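Local coordinates for uncharacterized protein (Thermus thermophilus HB8, PDB 6SCE) that cuts DNA as a Type III CRISPR defence nuclease that is switched on by binding cyclic oligoadenylate, at residues Gly87-Trp92 with Ala400-Gly405; Ala307-Ala312 with Ala334-Lys339. All coordinates share one frame; numbering follows the deposited sequence.

Interaction 1: residues Gly87-Trp92 with Ala400-Gly405. With nucleotides of chain B.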
# COMPACT_ATOMS: atom_id res chain seq x y z
N GLY A 87 3.19 -16.43 -1.01
CA GLY A 87 2.82 -15.91 0.25
C GLY A 87 3.87 -15.04 0.93
O GLY A 87 5.09 -15.24 0.82
N GLY A 88 3.37 -14.05 1.66
CA GLY A 88 4.22 -13.28 2.53
C GLY A 88 5.21 -12.40 1.81
O GLY A 88 5.07 -12.12 0.62
N ALA A 89 6.22 -11.96 2.56
CA ALA A 89 7.21 -11.03 2.06
C ALA A 89 8.06 -11.62 0.90
O ALA A 89 8.58 -12.76 0.98
CB ALA A 89 8.08 -10.56 3.21
N LYS A 90 8.26 -10.84 -0.16
CA LYS A 90 9.02 -11.33 -1.29
C LYS A 90 10.47 -11.73 -0.93
O LYS A 90 11.09 -12.56 -1.59
CB LYS A 90 8.99 -10.31 -2.45
CG LYS A 90 7.56 -10.14 -2.94
CD LYS A 90 7.34 -9.13 -4.05
CE LYS A 90 7.50 -7.70 -3.65
NZ LYS A 90 6.23 -6.94 -3.43
N TYR A 91 10.99 -11.12 0.13
CA TYR A 91 12.26 -11.49 0.69
C TYR A 91 12.39 -13.00 0.89
O TYR A 91 13.40 -13.57 0.55
CB TYR A 91 12.46 -10.74 2.01
CG TYR A 91 13.64 -11.19 2.83
CD1 TYR A 91 14.94 -10.70 2.58
CD2 TYR A 91 13.48 -12.11 3.86
CE1 TYR A 91 16.03 -11.13 3.35
CE2 TYR A 91 14.55 -12.54 4.61
CZ TYR A 91 15.82 -12.04 4.37
OH TYR A 91 16.85 -12.52 5.16
N TRP A 92 11.38 -13.61 1.49
CA TRP A 92 11.40 -15.02 1.77
C TRP A 92 11.19 -15.86 0.53
O TRP A 92 11.74 -16.92 0.44
CB TRP A 92 10.41 -15.38 2.88
CG TRP A 92 10.96 -15.03 4.21
CD1 TRP A 92 10.61 -13.99 5.05
CD2 TRP A 92 12.05 -15.70 4.83
NE1 TRP A 92 11.42 -14.02 6.17
CE2 TRP A 92 12.30 -15.06 6.06
CE3 TRP A 92 12.82 -16.81 4.47
CZ2 TRP A 92 13.30 -15.50 6.94
CZ3 TRP A 92 13.81 -17.25 5.34
CH2 TRP A 92 14.04 -16.58 6.56
N ALA A 400 21.66 -6.90 -3.60
CA ALA A 400 20.18 -6.97 -3.40
C ALA A 400 19.75 -6.68 -1.97
O ALA A 400 20.41 -7.08 -1.00
CB ALA A 400 19.66 -8.32 -3.83
N HIS A 401 18.63 -5.94 -1.83
CA HIS A 401 18.12 -5.63 -0.51
C HIS A 401 16.61 -5.63 -0.50
O HIS A 401 15.97 -5.60 -1.55
CB HIS A 401 18.64 -4.27 -0.03
CG HIS A 401 18.11 -3.11 -0.79
ND1 HIS A 401 18.87 -2.41 -1.71
CD2 HIS A 401 16.89 -2.51 -0.78
CE1 HIS A 401 18.13 -1.45 -2.25
NE2 HIS A 401 16.93 -1.48 -1.70
N TYR A 402 16.08 -5.65 0.70
CA TYR A 402 14.66 -5.62 0.94
C TYR A 402 14.42 -4.80 2.19
O TYR A 402 14.86 -5.17 3.30
CB TYR A 402 14.13 -7.04 1.12
CG TYR A 402 12.65 -7.12 1.34
CD1 TYR A 402 12.11 -7.02 2.61
CD2 TYR A 402 11.77 -7.35 0.27
CE1 TYR A 402 10.75 -7.10 2.83
CE2 TYR A 402 10.39 -7.41 0.48
CZ TYR A 402 9.89 -7.29 1.75
OH TYR A 402 8.53 -7.33 2.00
N LEU A 403 13.69 -3.69 2.06
CA LEU A 403 13.29 -2.91 3.23
C LEU A 403 12.30 -3.66 4.07
O LEU A 403 11.26 -4.09 3.59
CB LEU A 403 12.70 -1.56 2.84
CG LEU A 403 12.21 -0.68 4.01
CD1 LEU A 403 13.38 -0.07 4.76
CD2 LEU A 403 11.35 0.46 3.49
N ASP A 404 12.63 -3.83 5.35
CA ASP A 404 11.74 -4.43 6.29
C ASP A 404 11.43 -3.38 7.35
O ASP A 404 12.11 -3.29 8.38
CB ASP A 404 12.39 -5.68 6.90
CG ASP A 404 11.52 -6.32 7.97
OD1 ASP A 404 10.28 -6.21 7.88
OD2 ASP A 404 12.07 -6.90 8.93
N GLY A 405 10.39 -2.58 7.09
CA GLY A 405 10.00 -1.47 7.97
C GLY A 405 10.99 -0.34 7.84
O GLY A 405 10.88 0.50 6.94
P A B 1 5.60 -7.69 0.21
OP1 A B 1 7.01 -8.17 0.09
OP2 A B 1 4.89 -7.33 -1.08
O5' A B 1 4.80 -8.83 0.99
C5' A B 1 3.39 -8.98 0.86
C4' A B 1 2.86 -9.58 2.14
O4' A B 1 2.90 -8.58 3.19
C3' A B 1 1.41 -10.07 2.03
O3' A B 1 1.44 -11.49 1.84
C2' A B 1 0.80 -9.62 3.37
O2' A B 1 0.98 -10.60 4.37
C1' A B 1 1.60 -8.36 3.69
N9 A B 1 1.08 -7.14 3.08
C8 A B 1 1.81 -6.19 2.41
N7 A B 1 1.07 -5.20 1.99
C5 A B 1 -0.22 -5.50 2.42
C6 A B 1 -1.44 -4.83 2.27
N6 A B 1 -1.58 -3.68 1.62
N1 A B 1 -2.54 -5.40 2.83
C2 A B 1 -2.39 -6.57 3.47
N3 A B 1 -1.28 -7.30 3.65
C4 A B 1 -0.22 -6.70 3.09
P A B 4 3.84 -3.49 -2.79
OP1 A B 4 2.67 -3.48 -1.87
OP2 A B 4 4.33 -2.19 -3.36
O5' A B 4 5.04 -4.25 -2.05
C5' A B 4 5.75 -3.53 -1.03
C4' A B 4 6.32 -4.54 -0.06
O4' A B 4 7.32 -3.90 0.79
C3' A B 4 5.28 -5.13 0.88
O3' A B 4 5.51 -6.48 1.26
C2' A B 4 5.45 -4.24 2.11
O2' A B 4 4.91 -4.81 3.28
C1' A B 4 6.96 -4.12 2.13
N9 A B 4 7.49 -3.06 2.97
C8 A B 4 8.47 -3.24 3.92
N7 A B 4 8.73 -2.14 4.59
C5 A B 4 7.85 -1.19 4.08
C6 A B 4 7.63 0.17 4.38
N6 A B 4 8.27 0.84 5.34
N1 A B 4 6.65 0.81 3.69
C2 A B 4 5.98 0.12 2.75
N3 A B 4 6.11 -1.15 2.37
C4 A B 4 7.08 -1.76 3.07
P A B 2 0.09 -12.31 1.52
OP1 A B 2 -1.13 -11.74 2.18
OP2 A B 2 0.48 -13.75 1.67
O5' A B 2 -0.06 -12.01 -0.05
C5' A B 2 0.86 -12.66 -0.96
C4' A B 2 0.50 -12.28 -2.38
O4' A B 2 -0.80 -12.86 -2.70
C3' A B 2 0.39 -10.79 -2.67
O3' A B 2 0.96 -10.47 -3.94
C2' A B 2 -1.12 -10.56 -2.72
O2' A B 2 -1.47 -9.49 -3.58
C1' A B 2 -1.60 -11.88 -3.30
N9 A B 2 -3.00 -12.18 -3.06
C8 A B 2 -3.82 -11.64 -2.09
N7 A B 2 -5.05 -12.07 -2.19
C5 A B 2 -5.05 -12.92 -3.29
C6 A B 2 -6.07 -13.68 -3.91
N6 A B 2 -7.35 -13.64 -3.54
N1 A B 2 -5.71 -14.45 -4.96
C2 A B 2 -4.44 -14.40 -5.38
N3 A B 2 -3.40 -13.72 -4.88
C4 A B 2 -3.79 -12.99 -3.83
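Tyr91 CB rests over one face of the Tyr402 ring, 3.8 Å from its centroid, while the methyl of Ala89 touches the hydroxyl end of the same side chain. Tyr402 CG lies anti to the backbone N (chi1 -179°), which sends the ring out from strand 399-404 to the turn before helix 90-100. There its OH donates to OP1 of nucleotide A1 of chain B at 2.6 Å, the oxygen lying at the ring edge, in plane. The same OP1 takes a nearly straight bond from Lys90 N (3.0 Å, 170°), just past the N-cap Ala89. Lys90 bends at its third and fourth torsions to bring NZ within 2.7 Å of A1 OP2; carbonyls of Asn380 and Gly382 also hold that ammonium. Gly88 N donates to OP2 of A2 of chain B; Gly405 N donates to N7 of A4 of chain B at 3.0 Å, and its O accepts from the adenine N6. A phenylalanine in place of Tyr402 would probably leave OP1 with the Lys90 amide but without its hydroxyl donor. Outside this shell, Asn380 OD1 accepts from Leu403 N, and Arg95 NH1 is hydrogen-bonded to the Tyr91 hydroxyl. Elements of two domains, consistent with paired CARF domains, meet at one phosphate, whose charge Lys90 probably balances.

Interaction 2: residues Ala307-Ala312 with Ala334-Lys339; sequences AAYLHA and AFFRGK
Tyr309 reaches out from helix 303-312 and sets its ring among three side chains of 334-339. Its CG is anti to the backbone N (chi1 164°), an orientation that carries the phenol across the gap between the two helices. Phe335 meets it edge-to-face: the CZ end of the phenylalanine comes over one face of the tyrosine, 4.0 Å from CD2. The planes of this pair stand at 83°. Phe336 approaches differently. It runs past Tyr309 in the opposite direction, and its CE1 lies 3.7 Å from Tyr309 CD1 and also touches CB; the planes make an angle of 75°, but the pairing is oblique. With CG beside its own backbone N, Phe336 swings its ring end closer to Tyr309 than its first bond would suggest. The two phenylalanines also pack on each other, Phe335 CD2 lying over the centre of the Phe336 ring, which completes a three-ring aromatic cluster.

At the far end of the phenol, Lys339 crosses at about a right angle. Its CG lies 3.6 Å from Tyr309 OH and also sits over a face of Phe335, so the aliphatic part of the lysine borders two rings, while its NZ goes on to a salt bridge with Asp427. A water in the plane of the Tyr309 ring, at its edge, is 2.8 Å from OH and donates to Lys339 O at 2.9 Å, tying the phenol to the Lys339 carbonyl.

Helices 303-312 and 326-338 are successive helices of a Rossmann-like alternation with strands 293-297, 316-321 and 342-347, which run parallel in one sheet. Phe336 continues onto Val343 of strand 342-347, Tyr309 also touches Pro314 in the loop before strand 316-321, and Ala308 packs on strands 375-378 and 399-404.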
# COMPACT_ATOMS: atom_id res chain seq x y z
N ALA A 307 13.53 4.51 0.14
CA ALA A 307 14.61 3.99 0.95
C ALA A 307 15.75 3.56 0.08
O ALA A 307 16.91 3.83 0.39
CB ALA A 307 14.13 2.83 1.81
N ALA A 308 15.44 2.88 -1.02
CA ALA A 308 16.47 2.42 -1.94
C ALA A 308 17.26 3.58 -2.54
O ALA A 308 18.48 3.48 -2.73
CB ALA A 308 15.86 1.57 -3.04
N TYR A 309 16.56 4.65 -2.88
CA TYR A 309 17.20 5.88 -3.35
C TYR A 309 18.15 6.45 -2.26
O TYR A 309 19.29 6.80 -2.56
CB TYR A 309 16.14 6.90 -3.73
CG TYR A 309 16.69 8.29 -3.84
CD1 TYR A 309 17.51 8.63 -4.90
CD2 TYR A 309 16.44 9.24 -2.86
CE1 TYR A 309 18.05 9.90 -4.99
CE2 TYR A 309 16.97 10.51 -2.95
CZ TYR A 309 17.78 10.83 -4.02
OH TYR A 309 18.33 12.07 -4.13
N LEU A 310 17.70 6.53 -1.02
CA LEU A 310 18.53 7.09 0.05
C LEU A 310 19.77 6.23 0.28
O LEU A 310 20.87 6.74 0.45
CB LEU A 310 17.75 7.23 1.35
CG LEU A 310 16.58 8.21 1.33
CD1 LEU A 310 15.89 8.18 2.67
CD2 LEU A 310 17.05 9.60 0.96
N HIS A 311 19.59 4.91 0.23
CA HIS A 311 20.71 3.97 0.44
C HIS A 311 21.70 3.97 -0.73
O HIS A 311 22.93 4.09 -0.52
CB HIS A 311 20.14 2.58 0.68
CG HIS A 311 21.16 1.49 0.70
ND1 HIS A 311 22.07 1.33 1.72
CD2 HIS A 311 21.41 0.50 -0.19
CE1 HIS A 311 22.82 0.27 1.48
NE2 HIS A 311 22.44 -0.25 0.32
N ALA A 312 21.20 3.85 -1.95
CA ALA A 312 22.07 3.57 -3.10
C ALA A 312 22.71 4.83 -3.67
O ALA A 312 23.78 4.74 -4.24
CB ALA A 312 21.31 2.89 -4.20
N ALA A 334 9.76 11.15 -12.74
CA ALA A 334 9.88 12.59 -12.53
C ALA A 334 10.70 12.86 -11.25
O ALA A 334 11.55 13.75 -11.21
CB ALA A 334 8.51 13.22 -12.42
N PHE A 335 10.45 12.05 -10.22
CA PHE A 335 11.18 12.18 -8.99
C PHE A 335 12.67 11.99 -9.18
O PHE A 335 13.49 12.82 -8.70
CB PHE A 335 10.68 11.21 -7.93
CG PHE A 335 11.58 11.16 -6.73
CD1 PHE A 335 11.57 12.20 -5.82
CD2 PHE A 335 12.48 10.12 -6.57
CE1 PHE A 335 12.42 12.18 -4.72
CE2 PHE A 335 13.34 10.11 -5.48
CZ PHE A 335 13.29 11.14 -4.55
N PHE A 336 13.05 10.91 -9.86
CA PHE A 336 14.45 10.60 -10.06
C PHE A 336 15.11 11.61 -11.00
O PHE A 336 16.21 12.07 -10.72
CB PHE A 336 14.66 9.16 -10.52
CG PHE A 336 14.53 8.14 -9.41
CD1 PHE A 336 15.54 7.97 -8.48
CD2 PHE A 336 13.41 7.34 -9.31
CE1 PHE A 336 15.44 7.02 -7.48
CE2 PHE A 336 13.29 6.41 -8.31
CZ PHE A 336 14.30 6.26 -7.38
N ARG A 337 14.42 12.01 -12.06
CA ARG A 337 14.97 13.07 -12.93
C ARG A 337 15.19 14.37 -12.17
O ARG A 337 16.20 15.05 -12.40
CB ARG A 337 14.06 13.35 -14.11
CG ARG A 337 14.10 12.30 -15.21
CD ARG A 337 13.14 12.73 -16.31
NE ARG A 337 12.89 11.72 -17.33
CZ ARG A 337 13.63 11.53 -18.42
NH1 ARG A 337 14.72 12.28 -18.64
NH2 ARG A 337 13.30 10.59 -19.29
N GLY A 338 14.27 14.71 -11.27
CA GLY A 338 14.39 15.93 -10.45
C GLY A 338 15.60 15.90 -9.52
O GLY A 338 16.10 16.94 -9.14
N LYS A 339 16.06 14.70 -9.17
CA LYS A 339 17.23 14.51 -8.33
C LYS A 339 18.51 14.32 -9.14
O LYS A 339 19.54 13.91 -8.58
CB LYS A 339 17.03 13.30 -7.40
CG LYS A 339 15.91 13.47 -6.39
CD LYS A 339 16.16 14.69 -5.50
CE LYS A 339 15.34 14.67 -4.23
NZ LYS A 339 15.68 15.85 -3.38
O HOH W 1 20.27 12.39 -6.19

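How the interactions relate
Interaction 1 uses strand 399-404 itself, interaction 2 two helices that pack against the same sheet. The first joins that strand to helix 90-100, which follows strand 81-84 of the N-terminal sheet, and is wholly buried around the bound nucleotides; the second is only partly buried. The chemistry follows the place: polar recognition of the nucleotides by backbone and side-chain groups in the first, aromatic packing with one water bridge at the tyrosine hydroxyl in the second. Helix 303-312 connects them, since Ala308 CB lies 3.5 Å from His401 NE2 and Ala307 packs on Leu403. Along the chain, 307-339 is nested within the long loop closed by 87-92 and 400-405.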